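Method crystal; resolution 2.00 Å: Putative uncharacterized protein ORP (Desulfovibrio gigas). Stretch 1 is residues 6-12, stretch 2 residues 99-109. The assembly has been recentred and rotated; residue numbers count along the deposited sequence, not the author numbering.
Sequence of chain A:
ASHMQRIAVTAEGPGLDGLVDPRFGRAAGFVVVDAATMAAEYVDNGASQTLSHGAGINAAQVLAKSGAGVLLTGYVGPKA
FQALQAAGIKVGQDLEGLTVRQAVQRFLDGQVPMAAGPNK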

ATOM      1  N   ARG A   6       9.664  -5.580   1.454  1.00 20.23           N
ATOM      2  CA  ARG A   6       8.483  -5.390   2.329  1.00 19.91           C
ATOM      3  C   ARG A   6       7.411  -4.699   1.521  1.00 18.35           C
ATOM      4  O   ARG A   6       7.522  -3.521   1.169  1.00 17.18           O
ATOM      5  CB  ARG A   6       8.775  -4.559   3.584  1.00 20.70           C
ATOM      6  CG  ARG A   6      10.134  -4.748   4.143  1.00 25.68           C
ATOM      7  CD  ARG A   6      10.183  -5.696   5.315  1.00 36.50           C
ATOM      8  NE  ARG A   6      10.959  -5.049   6.380  1.00 41.81           N
ATOM      9  CZ  ARG A   6      10.414  -4.378   7.384  1.00 44.88           C
ATOM     10  NH1 ARG A   6       9.088  -4.307   7.480  1.00 46.86           N
ATOM     11  NH2 ARG A   6      11.186  -3.792   8.289  1.00 45.66           N
ATOM     12  N   ILE A   7       6.394  -5.477   1.203  1.00 17.65           N
ATOM     13  CA  ILE A   7       5.348  -5.056   0.283  1.00 16.34           C
ATOM     14  C   ILE A   7       4.105  -4.716   1.109  1.00 15.53           C
ATOM     15  O   ILE A   7       3.580  -5.577   1.785  1.00 15.49           O
ATOM     16  CB  ILE A   7       5.025  -6.169  -0.724  1.00 16.17           C
ATOM     17  CG1 ILE A   7       6.307  -6.619  -1.456  1.00 16.77           C
ATOM     18  CG2 ILE A   7       3.925  -5.679  -1.673  1.00 15.52           C
ATOM     19  CD1 ILE A   7       6.183  -7.928  -2.243  1.00 19.79           C
ATOM     20  N   ALA A   8       3.680  -3.449   1.076  1.00 14.50           N
ATOM     21  CA  ALA A   8       2.443  -3.039   1.716  1.00 14.74           C
ATOM     22  C   ALA A   8       1.295  -3.085   0.703  1.00 14.04           C
ATOM     23  O   ALA A   8       1.437  -2.671  -0.431  1.00 15.00           O
ATOM     24  CB  ALA A   8       2.569  -1.646   2.296  1.00 13.44           C
ATOM     25  N   VAL A   9       0.161  -3.610   1.123  1.00 13.69           N
ATOM     26  CA  VAL A   9      -0.991  -3.677   0.248  1.00 12.99           C
ATOM     27  C   VAL A   9      -2.157  -3.070   1.020  1.00 13.36           C
ATOM     28  O   VAL A   9      -2.424  -3.502   2.135  1.00 12.76           O
ATOM     29  CB  VAL A   9      -1.333  -5.126  -0.156  1.00 13.25           C
ATOM     30  CG1 VAL A   9      -2.498  -5.148  -1.169  1.00 13.80           C
ATOM     31  CG2 VAL A   9      -0.127  -5.851  -0.756  1.00  9.62           C
ATOM     32  N   THR A  10      -2.839  -2.078   0.430  1.00 12.76           N
ATOM     33  CA  THR A  10      -4.046  -1.500   1.047  1.00 13.60           C
ATOM     34  C   THR A  10      -5.121  -2.562   1.240  1.00 14.39           C
ATOM     35  O   THR A  10      -5.377  -3.371   0.354  1.00 13.95           O
ATOM     36  CB  THR A  10      -4.607  -0.314   0.261  1.00 13.44           C
ATOM     37  OG1 THR A  10      -4.860  -0.715  -1.095  1.00 13.88           O
ATOM     38  CG2 THR A  10      -3.607   0.835   0.259  1.00 15.48           C
ATOM     39  N   ALA A  11      -5.731  -2.573   2.426  1.00 15.09           N
ATOM     40  CA  ALA A  11      -6.563  -3.688   2.824  1.00 15.72           C
ATOM     41  C   ALA A  11      -7.801  -3.209   3.569  1.00 17.11           C
ATOM     42  O   ALA A  11      -7.790  -2.161   4.216  1.00 16.84           O
ATOM     43  CB  ALA A  11      -5.771  -4.655   3.671  1.00 14.26           C
ATOM     44  N   GLU A  12      -8.864  -3.994   3.477  1.00 18.52           N
ATOM     45  CA  GLU A  12     -10.137  -3.645   4.071  1.00 20.75           C
ATOM     46  C   GLU A  12     -10.216  -4.177   5.505  1.00 22.42           C
ATOM     47  O   GLU A  12     -11.163  -3.883   6.238  1.00 23.73           O
ATOM     48  CB  GLU A  12     -11.284  -4.138   3.141  1.00 21.19           C
ATOM     49  CG  GLU A  12     -11.522  -3.160   1.952  1.00 23.03           C
ATOM     50  CD  GLU A  12     -11.998  -3.798   0.653  1.00 26.38           C
ATOM     51  OE1 GLU A  12     -12.324  -4.997   0.626  1.00 26.69           O
ATOM     52  OE2 GLU A  12     -12.062  -3.076  -0.363  1.00 26.18           O
ATOM     53  N   THR A  99      -7.504 -10.193  -4.446  1.00 14.72           N
ATOM     54  CA  THR A  99      -7.187 -10.410  -3.049  1.00 14.06           C
ATOM     55  C   THR A  99      -5.767  -9.936  -2.771  1.00 13.66           C
ATOM     56  O   THR A  99      -4.977  -9.699  -3.693  1.00 13.47           O
ATOM     57  CB  THR A  99      -7.338 -11.875  -2.579  1.00 14.29           C
ATOM     58  OG1 THR A  99      -6.347 -12.673  -3.203  1.00 14.01           O
ATOM     59  CG2 THR A  99      -8.685 -12.439  -2.920  1.00 15.12           C
ATOM     60  N   VAL A 100      -5.454  -9.752  -1.496  1.00 13.18           N
ATOM     61  CA  VAL A 100      -4.128  -9.284  -1.118  1.00 13.70           C
ATOM     62  C   VAL A 100      -3.080 -10.287  -1.626  1.00 14.07           C
ATOM     63  O   VAL A 100      -2.091  -9.875  -2.245  1.00 13.21           O
ATOM     64  CB  VAL A 100      -4.009  -8.974   0.405  1.00 14.23           C
ATOM     65  CG1 VAL A 100      -2.529  -8.749   0.823  1.00 13.49           C
ATOM     66  CG2 VAL A 100      -4.859  -7.727   0.766  1.00 14.14           C
ATOM     67  N   ARG A 101      -3.337 -11.576  -1.421  1.00 14.01           N
ATOM     68  CA  ARG A 101      -2.416 -12.611  -1.876  1.00 16.01           C
ATOM     69  C   ARG A 101      -2.187 -12.548  -3.384  1.00 15.74           C
ATOM     70  O   ARG A 101      -1.050 -12.654  -3.845  1.00 16.21           O
ATOM     71  CB  ARG A 101      -2.947 -13.983  -1.477  1.00 16.80           C
ATOM     72  CG  ARG A 101      -1.927 -15.105  -1.610  1.00 20.05           C
ATOM     73  CD  ARG A 101      -2.569 -16.480  -1.424  1.00 21.71           C
ATOM     74  NE  ARG A 101      -3.247 -16.634  -0.138  1.00 24.66           N
ATOM     75  CZ  ARG A 101      -2.666 -16.967   1.013  1.00 26.69           C
ATOM     76  NH1 ARG A 101      -1.354 -17.187   1.096  1.00 29.01           N
ATOM     77  NH2 ARG A 101      -3.414 -17.086   2.100  1.00 27.74           N
ATOM     78  N   GLN A 102      -3.263 -12.348  -4.149  1.00 14.95           N
ATOM     79  CA  GLN A 102      -3.170 -12.273  -5.598  1.00 14.27           C
ATOM     80  C   GLN A 102      -2.432 -11.043  -6.062  1.00 13.67           C
ATOM     81  O   GLN A 102      -1.731 -11.119  -7.044  1.00 14.17           O
ATOM     82  CB  GLN A 102      -4.546 -12.298  -6.241  1.00 13.96           C
ATOM     83  CG  GLN A 102      -5.292 -13.650  -6.108  1.00 15.64           C
ATOM     84  CD  GLN A 102      -6.755 -13.522  -6.469  1.00 17.43           C
ATOM     85  OE1 GLN A 102      -7.326 -12.429  -6.425  1.00 20.64           O
ATOM     86  NE2 GLN A 102      -7.374 -14.631  -6.830  1.00 17.27           N
ATOM     87  N   ALA A 103      -2.593  -9.897  -5.389  1.00 13.64           N
ATOM     88  CA  ALA A 103      -1.884  -8.689  -5.799  1.00 13.07           C
ATOM     89  C   ALA A 103      -0.356  -8.822  -5.594  1.00 13.20           C
ATOM     90  O   ALA A 103       0.443  -8.393  -6.437  1.00 12.29           O
ATOM     91  CB  ALA A 103      -2.417  -7.468  -5.063  1.00 12.64           C
ATOM     92  N   VAL A 104       0.038  -9.416  -4.471  1.00 13.49           N
ATOM     93  CA  VAL A 104       1.452  -9.610  -4.182  1.00 14.32           C
ATOM     94  C   VAL A 104       2.015 -10.576  -5.216  1.00 14.88           C
ATOM     95  O   VAL A 104       3.065 -10.297  -5.805  1.00 15.14           O
ATOM     96  CB  VAL A 104       1.701 -10.133  -2.765  1.00 13.86           C
ATOM     97  CG1 VAL A 104       3.125 -10.618  -2.644  1.00 15.11           C
ATOM     98  CG2 VAL A 104       1.421  -9.035  -1.732  1.00 13.70           C
ATOM     99  N   GLN A 105       1.290 -11.673  -5.471  1.00 15.47           N
ATOM    100  CA  GLN A 105       1.693 -12.633  -6.522  1.00 16.62           C
ATOM    101  C   GLN A 105       1.820 -12.010  -7.913  1.00 16.46           C
ATOM    102  O   GLN A 105       2.822 -12.269  -8.584  1.00 16.63           O
ATOM    103  CB  GLN A 105       0.807 -13.895  -6.539  1.00 16.77           C
ATOM    104  CG  GLN A 105       1.350 -15.038  -7.420  1.00 20.91           C
ATOM    105  CD  GLN A 105       2.679 -15.611  -6.910  1.00 25.54           C
ATOM    106  OE1 GLN A 105       3.752 -15.371  -7.492  1.00 29.21           O
ATOM    107  NE2 GLN A 105       2.614 -16.349  -5.806  1.00 24.68           N
ATOM    108  N   ARG A 106       0.843 -11.203  -8.361  1.00 17.00           N
ATOM    109  CA  ARG A 106       0.971 -10.498  -9.668  1.00 18.05           C
ATOM    110  C   ARG A 106       2.149  -9.532  -9.684  1.00 17.28           C
ATOM    111  O   ARG A 106       2.833  -9.418 -10.698  1.00 17.41           O
ATOM    112  CB  ARG A 106      -0.266  -9.684 -10.083  1.00 18.75           C
ATOM    113  CG  ARG A 106      -1.524 -10.487 -10.309  1.00 24.94           C
ATOM    114  CD  ARG A 106      -2.325 -10.078 -11.559  1.00 32.17           C
ATOM    115  NE  ARG A 106      -2.431  -8.641 -11.801  1.00 35.28           N
ATOM    116  CZ  ARG A 106      -3.532  -8.035 -12.252  1.00 38.27           C
ATOM    117  NH1 ARG A 106      -4.655  -8.728 -12.473  1.00 39.35           N
ATOM    118  NH2 ARG A 106      -3.533  -6.721 -12.453  1.00 39.06           N
ATOM    119  N   PHE A 107       2.353  -8.810  -8.582  1.00 16.46           N
ATOM    120  CA  PHE A 107       3.517  -7.932  -8.457  1.00 15.90           C
ATOM    121  C   PHE A 107       4.829  -8.715  -8.600  1.00 16.27           C
ATOM    122  O   PHE A 107       5.671  -8.332  -9.403  1.00 16.37           O
ATOM    123  CB  PHE A 107       3.547  -7.142  -7.141  1.00 15.71           C
ATOM    124  CG  PHE A 107       4.862  -6.437  -6.915  1.00 14.32           C
ATOM    125  CD1 PHE A 107       5.218  -5.341  -7.694  1.00 13.96           C
ATOM    126  CD2 PHE A 107       5.765  -6.910  -5.977  1.00 14.57           C
ATOM    127  CE1 PHE A 107       6.455  -4.702  -7.523  1.00 14.33           C
ATOM    128  CE2 PHE A 107       7.000  -6.284  -5.802  1.00 15.81           C
ATOM    129  CZ  PHE A 107       7.342  -5.180  -6.578  1.00 13.06           C
ATOM    130  N   LEU A 108       4.997  -9.778  -7.819  1.00 16.01           N
ATOM    131  CA  LEU A 108       6.207 -10.630  -7.896  1.00 17.17           C
ATOM    132  C   LEU A 108       6.455 -11.275  -9.267  1.00 18.22           C
ATOM    133  O   LEU A 108       7.615 -11.475  -9.678  1.00 18.53           O
ATOM    134  CB  LEU A 108       6.195 -11.701  -6.808  1.00 16.42           C
ATOM    135  CG  LEU A 108       6.187 -11.104  -5.399  1.00 15.13           C
ATOM    136  CD1 LEU A 108       6.081 -12.213  -4.392  1.00 17.21           C
ATOM    137  CD2 LEU A 108       7.399 -10.214  -5.123  1.00 15.98           C
ATOM    138  N   ASP A 109       5.369 -11.581  -9.961  1.00 18.10           N
ATOM    139  CA  ASP A 109       5.425 -12.172 -11.289  1.00 19.01           C
ATOM    140  C   ASP A 109       5.727 -11.139 -12.375  1.00 18.99           C
ATOM    141  O   ASP A 109       5.726 -11.479 -13.532  1.00 19.44           O
ATOM    142  CB  ASP A 109       4.098 -12.905 -11.608  1.00 18.64           C
ATOM    143  CG  ASP A 109       3.916 -14.188 -10.808  1.00 20.31           C
ATOM    144  OD1 ASP A 109       4.864 -14.599 -10.097  1.00 23.27           O
ATOM    145  OD2 ASP A 109       2.816 -14.810 -10.877  1.00 23.67           O
TER

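A β-strand and an α-helix from distant parts of one chain pack against each other mainly through aliphatic and aromatic side chains, with no hydrogen bond crossing between them. The strand spans residues 6–11 and the helix residues 100–108; their axes come within 9.3 Å, and their N-to-C directions differ by 141°, so the two run roughly but not strictly antiparallel. The register follows from this: I7, near the start of the strand, lies over V104 (CA of I7 to CA of V104, 7.5 Å), while V9 lies over V100 at the first turn of the helix (CA of V9 to CA of V100, 6.6 Å). As the strand advances, its partners step back toward the helix N terminus.

The alternation of an extended chain decides which strand residues take part. The CA-to-CB bonds of I7 and V9 point toward the helix, those of A8 and T10 away from it. I7 and V9 consequently supply most of the strand's covered surface, and the contact buries 304 Å² in all, both sides summed. On the helix, V100, V104, F107 and L108 make the side-chain contacts, a spacing of three or four residues that returns to the same side with each turn.

V9 packs onto two valines one turn apart. Its CG2 lies 3.7 Å from CG2 of V104, and its CB 3.9 Å from CG1 of V100. These are van der Waals distances between branched, nonpolar groups, and all three valines have chi1 near t. I7 reaches the later turns: with chi1 in m and chi2 in t, its side chain is extended, and CD1 sits among three partners, 4.1 Å from CG1 of V104, 3.9 Å from CD2 of F107 and 3.9 Å from CD2 of L108. The methyl approaches the F107 ring obliquely. L108 starts out sideways from CA to CB, yet the end of its side chain comes nearer the strand, which brings CD2 within reach of I7. At the other end the packing thins to the small side chain of A11, whose CB is 4.3 Å from CG2 of V100. Since the side chains that meet are hydrocarbon, the pairings rest on dispersion and the exclusion of water, and they need close fit rather than directional geometry.

Within stretch 2, polar bonding holds the helix together. Successive i-to-i+4 backbone bonds begin with N of A103 to O of T99 (2.9 Å) and continue to N of D109 to O of Q105 (3.0 Å). The amides of a helix's first turn have no i−4 carbonyl within the helix to bond to, and T99 at the N-cap serves Q102: its OG1 accepts from N of Q102 at 3.2 Å. The Q102 side chain reciprocates, OE1 accepting from N of T99 at 3.0 Å, so the pair forms a closed capping box. The CA-to-CB bond of T99 points away from the strand and T99 makes no contact with it; V100, the next residue, points toward it.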